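Local coordinates for Alr3699 protein (Nostoc sp., PDB 4XSO) that belongs to the GT-B clan of glycosyltransferases, which are built of two Rossmann-like domains facing each other across a cleft, at residues A[31-36]-A[52-57]; A[128-133]-A[163-168]; A[192-197]-A[279-284]. One frame throughout, in Å; residues are numbered along the deposited sequence.

Interaction 1. Residues A[31-36]-A[52-57]; sequences PYRDRA and QHHIPV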
# COMPACT_ATOMS: atom_id res chain seq x y z
N PRO A 31 -26.02 1.30 14.24
CA PRO A 31 -26.25 2.63 14.75
C PRO A 31 -25.72 3.70 13.81
O PRO A 31 -26.09 4.89 13.96
CB PRO A 31 -25.49 2.66 16.08
CG PRO A 31 -25.35 1.25 16.47
CD PRO A 31 -25.28 0.46 15.20
N TYR A 32 -24.87 3.30 12.86
CA TYR A 32 -24.16 4.30 12.01
C TYR A 32 -24.60 4.15 10.56
O TYR A 32 -24.03 4.78 9.66
CB TYR A 32 -22.62 4.11 12.09
CG TYR A 32 -22.15 4.28 13.47
CD1 TYR A 32 -22.00 5.57 14.01
CD2 TYR A 32 -21.82 3.17 14.26
CE1 TYR A 32 -21.61 5.78 15.33
CE2 TYR A 32 -21.39 3.35 15.57
CZ TYR A 32 -21.29 4.65 16.10
OH TYR A 32 -20.96 4.82 17.42
N ARG A 33 -25.65 3.36 10.33
CA ARG A 33 -25.95 2.98 9.02
C ARG A 33 -26.40 4.14 8.11
O ARG A 33 -26.40 3.93 6.91
CB ARG A 33 -26.88 1.77 8.96
CG ARG A 33 -28.31 2.08 9.19
CD ARG A 33 -29.11 0.82 9.15
NE ARG A 33 -30.51 1.16 9.23
CZ ARG A 33 -31.49 0.28 9.42
NH1 ARG A 33 -32.74 0.71 9.45
NH2 ARG A 33 -31.24 -1.02 9.55
N ASP A 34 -26.78 5.31 8.64
CA ASP A 34 -27.06 6.47 7.78
C ASP A 34 -25.78 7.27 7.45
O ASP A 34 -25.80 8.23 6.69
CB ASP A 34 -28.03 7.39 8.46
CG ASP A 34 -27.59 7.73 9.90
OD1 ASP A 34 -26.75 7.01 10.56
OD2 ASP A 34 -28.06 8.75 10.35
N ARG A 35 -24.67 6.87 8.01
CA ARG A 35 -23.43 7.60 7.81
C ARG A 35 -22.23 6.63 7.80
O ARG A 35 -21.13 6.92 8.34
CB ARG A 35 -23.28 8.69 8.90
CG ARG A 35 -23.24 8.17 10.35
CD ARG A 35 -23.45 9.31 11.33
NE ARG A 35 -23.70 8.96 12.74
CZ ARG A 35 -22.85 9.03 13.76
NH1 ARG A 35 -21.58 9.38 13.66
NH2 ARG A 35 -23.27 8.69 14.93
N ALA A 36 -22.44 5.47 7.22
CA ALA A 36 -21.37 4.50 7.09
C ALA A 36 -21.44 3.73 5.82
O ALA A 36 -22.45 3.79 5.16
CB ALA A 36 -21.37 3.59 8.29
N GLN A 52 -29.68 -6.75 3.72
CA GLN A 52 -30.90 -7.07 4.48
C GLN A 52 -31.05 -6.18 5.70
O GLN A 52 -32.14 -6.02 6.22
CB GLN A 52 -30.89 -8.54 4.94
CG GLN A 52 -30.89 -9.55 3.76
CD GLN A 52 -30.94 -11.00 4.21
OE1 GLN A 52 -30.78 -11.29 5.40
NE2 GLN A 52 -31.17 -11.93 3.26
N HIS A 53 -29.95 -5.67 6.21
CA HIS A 53 -30.00 -4.81 7.39
C HIS A 53 -29.88 -3.33 7.02
O HIS A 53 -29.68 -2.53 7.90
CB HIS A 53 -28.89 -5.22 8.38
CG HIS A 53 -29.20 -6.45 9.18
ND1 HIS A 53 -28.78 -7.71 8.80
CD2 HIS A 53 -29.86 -6.61 10.35
CE1 HIS A 53 -29.16 -8.59 9.71
NE2 HIS A 53 -29.83 -7.95 10.65
N HIS A 54 -30.02 -2.97 5.74
CA HIS A 54 -29.91 -1.59 5.25
C HIS A 54 -28.54 -0.93 5.50
O HIS A 54 -28.43 0.30 5.59
CB HIS A 54 -31.09 -0.68 5.71
CG HIS A 54 -32.43 -1.30 5.47
ND1 HIS A 54 -32.98 -1.39 4.21
CD2 HIS A 54 -33.28 -1.93 6.31
CE1 HIS A 54 -34.12 -2.05 4.28
NE2 HIS A 54 -34.33 -2.39 5.54
N ILE A 55 -27.49 -1.75 5.55
CA ILE A 55 -26.16 -1.22 5.77
C ILE A 55 -25.51 -1.11 4.42
O ILE A 55 -25.32 -2.10 3.75
CB ILE A 55 -25.36 -2.08 6.73
CG1 ILE A 55 -26.04 -2.08 8.07
CG2 ILE A 55 -23.95 -1.50 6.97
CD1 ILE A 55 -25.48 -3.14 8.98
N PRO A 56 -25.08 0.12 4.05
CA PRO A 56 -24.48 0.24 2.76
C PRO A 56 -23.23 -0.64 2.68
O PRO A 56 -22.44 -0.69 3.64
CB PRO A 56 -24.15 1.71 2.64
CG PRO A 56 -25.04 2.40 3.62
CD PRO A 56 -25.20 1.40 4.76
N VAL A 57 -23.06 -1.25 1.52
CA VAL A 57 -21.94 -2.21 1.33
C VAL A 57 -21.43 -2.07 -0.07
O VAL A 57 -22.20 -1.80 -0.99
CB VAL A 57 -22.27 -3.68 1.72
CG1 VAL A 57 -23.42 -4.18 0.92
CG2 VAL A 57 -21.07 -4.59 1.47

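Interaction 2. Residues A[128-133]-A[163-168]; sequences DILSPE and TAFIQA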
# COMPACT_ATOMS: atom_id res chain seq x y z
N ASP A 128 -9.45 -11.50 16.59
CA ASP A 128 -8.66 -12.76 16.58
C ASP A 128 -7.71 -12.81 17.76
O ASP A 128 -7.34 -11.77 18.32
CB ASP A 128 -7.79 -12.88 15.33
CG ASP A 128 -8.57 -12.73 14.01
OD1 ASP A 128 -9.53 -13.47 13.82
OD2 ASP A 128 -8.16 -11.91 13.15
N ILE A 129 -7.34 -14.02 18.13
CA ILE A 129 -6.18 -14.26 18.99
C ILE A 129 -5.03 -14.39 18.00
O ILE A 129 -5.05 -15.28 17.16
CB ILE A 129 -6.37 -15.53 19.82
CG1 ILE A 129 -7.50 -15.31 20.83
CG2 ILE A 129 -5.07 -15.97 20.54
CD1 ILE A 129 -7.72 -16.52 21.72
N LEU A 130 -4.13 -13.42 18.02
CA LEU A 130 -3.00 -13.33 17.11
C LEU A 130 -1.91 -14.36 17.51
O LEU A 130 -0.86 -14.01 17.97
CB LEU A 130 -2.44 -11.91 17.16
CG LEU A 130 -3.41 -10.95 16.48
CD1 LEU A 130 -3.01 -9.53 16.65
CD2 LEU A 130 -3.53 -11.28 15.00
N SER A 131 -2.24 -15.63 17.37
CA SER A 131 -1.29 -16.68 17.76
C SER A 131 -0.43 -17.13 16.56
O SER A 131 -0.94 -17.34 15.46
CB SER A 131 -2.01 -17.88 18.41
OG SER A 131 -1.28 -19.09 18.30
N PRO A 132 0.87 -17.31 16.81
CA PRO A 132 1.72 -17.90 15.77
C PRO A 132 1.37 -19.35 15.42
O PRO A 132 1.95 -19.88 14.50
CB PRO A 132 3.16 -17.81 16.35
CG PRO A 132 3.05 -17.16 17.68
CD PRO A 132 1.60 -17.08 18.07
N GLU A 133 0.45 -19.98 16.14
CA GLU A 133 -0.08 -21.29 15.73
C GLU A 133 -1.12 -21.21 14.63
O GLU A 133 -1.31 -22.17 13.89
CB GLU A 133 -0.63 -22.03 16.93
CG GLU A 133 -1.11 -23.43 16.60
CD GLU A 133 0.03 -24.44 16.27
OE1 GLU A 133 1.25 -24.04 16.25
OE2 GLU A 133 -0.33 -25.63 16.02
N THR A 163 -4.38 -9.68 25.16
CA THR A 163 -3.07 -10.21 25.65
C THR A 163 -2.27 -10.79 24.50
O THR A 163 -1.07 -10.58 24.43
CB THR A 163 -3.32 -11.32 26.72
OG1 THR A 163 -4.36 -12.17 26.22
CG2 THR A 163 -3.83 -10.72 27.92
N ALA A 164 -2.91 -11.53 23.61
CA ALA A 164 -2.16 -12.08 22.43
C ALA A 164 -1.57 -10.97 21.51
O ALA A 164 -0.46 -11.13 20.98
CB ALA A 164 -3.02 -13.03 21.63
N PHE A 165 -2.29 -9.83 21.34
CA PHE A 165 -1.80 -8.73 20.54
C PHE A 165 -0.58 -8.11 21.14
O PHE A 165 0.38 -7.76 20.44
CB PHE A 165 -2.92 -7.67 20.46
CG PHE A 165 -2.46 -6.37 19.88
CD1 PHE A 165 -2.26 -6.24 18.48
CD2 PHE A 165 -2.31 -5.24 20.68
CE1 PHE A 165 -1.93 -4.98 17.95
CE2 PHE A 165 -1.97 -4.00 20.14
CZ PHE A 165 -1.77 -3.87 18.80
N ILE A 166 -0.62 -7.94 22.46
CA ILE A 166 0.50 -7.43 23.20
C ILE A 166 1.74 -8.38 23.14
O ILE A 166 2.86 -7.91 22.99
CB ILE A 166 0.09 -7.22 24.66
CG1 ILE A 166 -0.84 -6.01 24.76
CG2 ILE A 166 1.32 -7.08 25.58
CD1 ILE A 166 -1.39 -5.82 26.22
N GLN A 167 1.53 -9.68 23.30
CA GLN A 167 2.63 -10.66 23.32
C GLN A 167 3.31 -10.78 21.97
O GLN A 167 4.43 -11.19 21.89
CB GLN A 167 2.08 -12.05 23.69
CG GLN A 167 1.76 -12.14 25.17
CD GLN A 167 0.94 -13.36 25.58
OE1 GLN A 167 0.25 -14.00 24.78
NE2 GLN A 167 0.98 -13.64 26.86
N ALA A 168 2.58 -10.45 20.91
CA ALA A 168 3.07 -10.39 19.56
C ALA A 168 3.77 -9.08 19.26
O ALA A 168 4.22 -8.91 18.17
CB ALA A 168 1.94 -10.57 18.58
O HOH W 1 0.38 -13.44 20.34

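Interaction 3. Residues A[192-197]-A[279-284]; sequences SDISKL and LMAACD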
# COMPACT_ATOMS: atom_id res chain seq x y z
N SER A 192 -44.04 -22.57 27.36
CA SER A 192 -44.88 -23.34 26.46
C SER A 192 -44.28 -23.53 25.05
O SER A 192 -44.55 -24.54 24.41
CB SER A 192 -46.30 -22.75 26.42
OG SER A 192 -46.24 -21.42 25.96
N ASP A 193 -43.47 -22.60 24.55
CA ASP A 193 -42.69 -22.84 23.33
C ASP A 193 -41.60 -23.92 23.59
O ASP A 193 -41.37 -24.75 22.75
CB ASP A 193 -42.00 -21.56 22.80
CG ASP A 193 -42.97 -20.61 22.10
OD1 ASP A 193 -44.10 -21.03 21.80
OD2 ASP A 193 -42.62 -19.43 21.84
N ILE A 194 -40.95 -23.86 24.76
CA ILE A 194 -39.95 -24.82 25.15
C ILE A 194 -40.56 -26.22 25.11
O ILE A 194 -40.09 -27.07 24.39
CB ILE A 194 -39.35 -24.54 26.54
CG1 ILE A 194 -38.50 -23.26 26.52
CG2 ILE A 194 -38.48 -25.71 27.04
CD1 ILE A 194 -38.10 -22.76 27.92
N SER A 195 -41.66 -26.41 25.82
CA SER A 195 -42.31 -27.73 25.92
C SER A 195 -42.71 -28.25 24.57
O SER A 195 -42.48 -29.42 24.26
CB SER A 195 -43.51 -27.69 26.88
OG SER A 195 -44.09 -28.99 26.95
N LYS A 196 -43.24 -27.39 23.70
CA LYS A 196 -43.60 -27.86 22.38
C LYS A 196 -42.44 -28.29 21.54
O LYS A 196 -42.49 -29.29 20.76
CB LYS A 196 -44.40 -26.77 21.62
CG LYS A 196 -45.87 -26.72 22.07
CD LYS A 196 -46.47 -28.14 22.28
CE LYS A 196 -47.99 -28.23 22.15
NZ LYS A 196 -48.45 -28.41 20.74
N LEU A 197 -41.41 -27.48 21.59
CA LEU A 197 -40.23 -27.76 20.82
C LEU A 197 -39.57 -29.09 21.27
O LEU A 197 -39.18 -29.89 20.40
CB LEU A 197 -39.25 -26.56 20.88
CG LEU A 197 -37.95 -26.70 20.08
CD1 LEU A 197 -38.20 -26.94 18.60
CD2 LEU A 197 -37.13 -25.44 20.23
N LEU A 279 -33.98 -23.24 20.47
CA LEU A 279 -33.30 -24.51 20.67
C LEU A 279 -32.54 -24.54 21.95
O LEU A 279 -32.66 -25.50 22.67
CB LEU A 279 -32.37 -24.80 19.49
CG LEU A 279 -33.17 -25.21 18.27
CD1 LEU A 279 -32.28 -25.10 17.03
CD2 LEU A 279 -33.75 -26.62 18.38
N MET A 280 -31.76 -23.48 22.24
CA MET A 280 -31.01 -23.37 23.52
C MET A 280 -31.96 -23.52 24.74
O MET A 280 -31.74 -24.25 25.70
CB MET A 280 -30.28 -22.04 23.55
CG MET A 280 -29.06 -21.90 22.62
SD MET A 280 -28.09 -20.40 22.89
CE MET A 280 -26.72 -20.90 21.82
N ALA A 281 -33.06 -22.78 24.68
CA ALA A 281 -34.05 -22.84 25.71
C ALA A 281 -34.57 -24.24 25.91
O ALA A 281 -34.83 -24.64 27.04
CB ALA A 281 -35.22 -21.89 25.41
N ALA A 282 -34.68 -25.01 24.84
CA ALA A 282 -35.13 -26.35 25.01
C ALA A 282 -34.09 -27.34 25.52
O ALA A 282 -34.44 -28.44 25.82
CB ALA A 282 -35.73 -26.84 23.74
N CYS A 283 -32.83 -26.96 25.61
CA CYS A 283 -31.79 -27.82 26.19
C CYS A 283 -31.90 -27.75 27.70
O CYS A 283 -32.61 -26.88 28.26
CB CYS A 283 -30.43 -27.33 25.75
SG CYS A 283 -30.22 -27.62 23.99
N ASP A 284 -31.24 -28.69 28.37
CA ASP A 284 -31.08 -28.67 29.80
C ASP A 284 -29.68 -28.20 30.12
O ASP A 284 -29.45 -27.70 31.17
CB ASP A 284 -31.39 -30.06 30.35
CG ASP A 284 -32.84 -30.49 30.05
OD1 ASP A 284 -33.69 -29.92 30.76
OD2 ASP A 284 -33.15 -31.31 29.09

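Interaction 1. Residues A[31-36]-A[52-57]
R33 meets H53 at that residue's carbonyl group: NH2 lies 2.7 Å from H53 O, but the N-H points well off the acceptor (120°), so the hydrogen bond is a weak one. The arm gets there because CG sits between the backbone N and the carbonyl carbon (chi1 79°) and the chain then runs extended to NE, bringing CD to 3.6 Å from H53 O as well. The imidazole of H53 is engaged elsewhere, through ND1 to L49 O. At H54 the contact is made by CB, which stands 3.8 Å above the guanidinium plane of R33, over its centre. The two side chains lie side by side and point the same way; with their planes 77° apart this is no stack, and R33 NH2 instead comes to the edge of the H54 ring, 3.9 Å from CD2. The guanidinium charge nearby might make protonation of that ring slightly less easy. H54 has positive phi and is the C-prime residue of the Schellman motif that ends helix 45-52, with I55 N bonded to L50 O and H54 N to E51 O. The opposing residues 32-35 form a type I beta turn, in which R33 holds the second position. Both segments are connections from a helix into a strand, helix 20-29 to strand 36-40 and helix 45-52 to strand 57-59, and the two strands are parallel neighbours in the sheet of the N-terminal Rossmann-like domain. I55 touches the base of the arginine arm, CG1 to R33 CB at 4.0 Å, while its side chain also packs on L50 and V38. The ring of P56 closes on two backbone oxygens, CD lying 3.5 Å from R33 O and CG 3.3 Å from A36 O.

Interaction 2. Residues A[128-133]-A[163-168]
L130 and A164 bring the two backbones closest, their CA atoms 5.5 Å apart, where the loop makes an inverse gamma turn centred on L130 beside the last turns of helix 159-167. A water donates to L130 O at 2.7 Å; its apparent second bond, to A164 O at 2.5 Å, is too short to be trusted in detail. A164 O also accepts the helical bond from A168 N. The A164 methyl packs on I129 CG2, 3.7 Å from CB, and also lies 3.8 Å from the backbone N of L130. The loop follows strand 122-126 and the helix follows strand 153-156, parallel neighbours in the N-terminal Rossmann-like sheet, so the contact joins consecutive beta-alpha connections at the end of the sheet where the strands finish. I129 also touches P295, a residue of the C-terminal half, which places the loop beside the second domain. L130 and F165 run side by side, pointing the same way; F165 CG, anti to the backbone N (chi1 169°), starts the ring off alongside L130, whose CD1 meets it at its edge, in plane, 3.8 Å from CD1. Helix 137-150 borders both side chains, L140 against L130 and A147 against F165.

Interaction 3. Residues A[192-197]-A[279-284]
Helices 191-201 and 276-282 of the C-terminal Rossmann-like domain pack together here, with I194 and L197, about one turn apart on the first helix, set against L279, A281 and A282 on the second. The approach is close, 5.1 Å between the CA atoms of I194 and A282, a spacing to which the small alanine side chains are well suited. I194 lies against A281 and A282 with different branches. CG1 is 3.7 Å from A281 CB, with CD1 at 3.9 Å from the same CB, whereas CG2, anti to the backbone N, meets the main chain of A282, 4.0 Å from its CA. The same branch passes 3.8 Å from A281 O, a carbonyl near the end of helix 276-282. There the winding tightens: C283 N bonds to M280 O, three residues back, and only weakly to L279 O. The two helices precede strands 207-212 and 285-287, which are parallel neighbours in the sheet, so the contact joins two helices that lead into adjacent strands. L197 works through one methyl. Its CG is anti to the backbone N (chi1 -178°), and CD2 touches A282 CB at 4.0 Å, L279 N at 3.8 Å and L279 CD2 at 4.0 Å. The CB of L279 is directed away from helix 191-201, yet its CD2 turns back to meet L197, and the L279 side chain also packs on F212 and V240 of the sheet. Polar links flank this apolar patch: R198, next in the first helix, makes a salt bridge from NH1 to D284 OD2 and also donates to A282 O. D284 OD2 in turn accepts from V208 N, which ties the end of helix 276-282, through D284, to strand 207-212.

The three contacts follow one another along the chain without interleaving. Interactions 1 and 2 belong to the N-terminal domain, with centres about 31 Å apart, and interaction 3 to the C-terminal one, its centre about 34 Å from that of interaction 1 and 38 Å from that of interaction 2; interactions 2 and 3 lie on opposite sides of the chain's centre. Nearest atoms stay about 17 to 19 Å apart, so none touches another. Interaction 1 joins the entrances to strands 36-40 and 57-59, at one outer side of the seven-stranded sheet; interaction 2 joins the exits of strands 122-126 and 153-156, nearer its other side. Interaction 3 joins helices that precede adjacent strands 207-212 and 285-287 of the second sheet. Each ties together parts of one domain, and none spans the two.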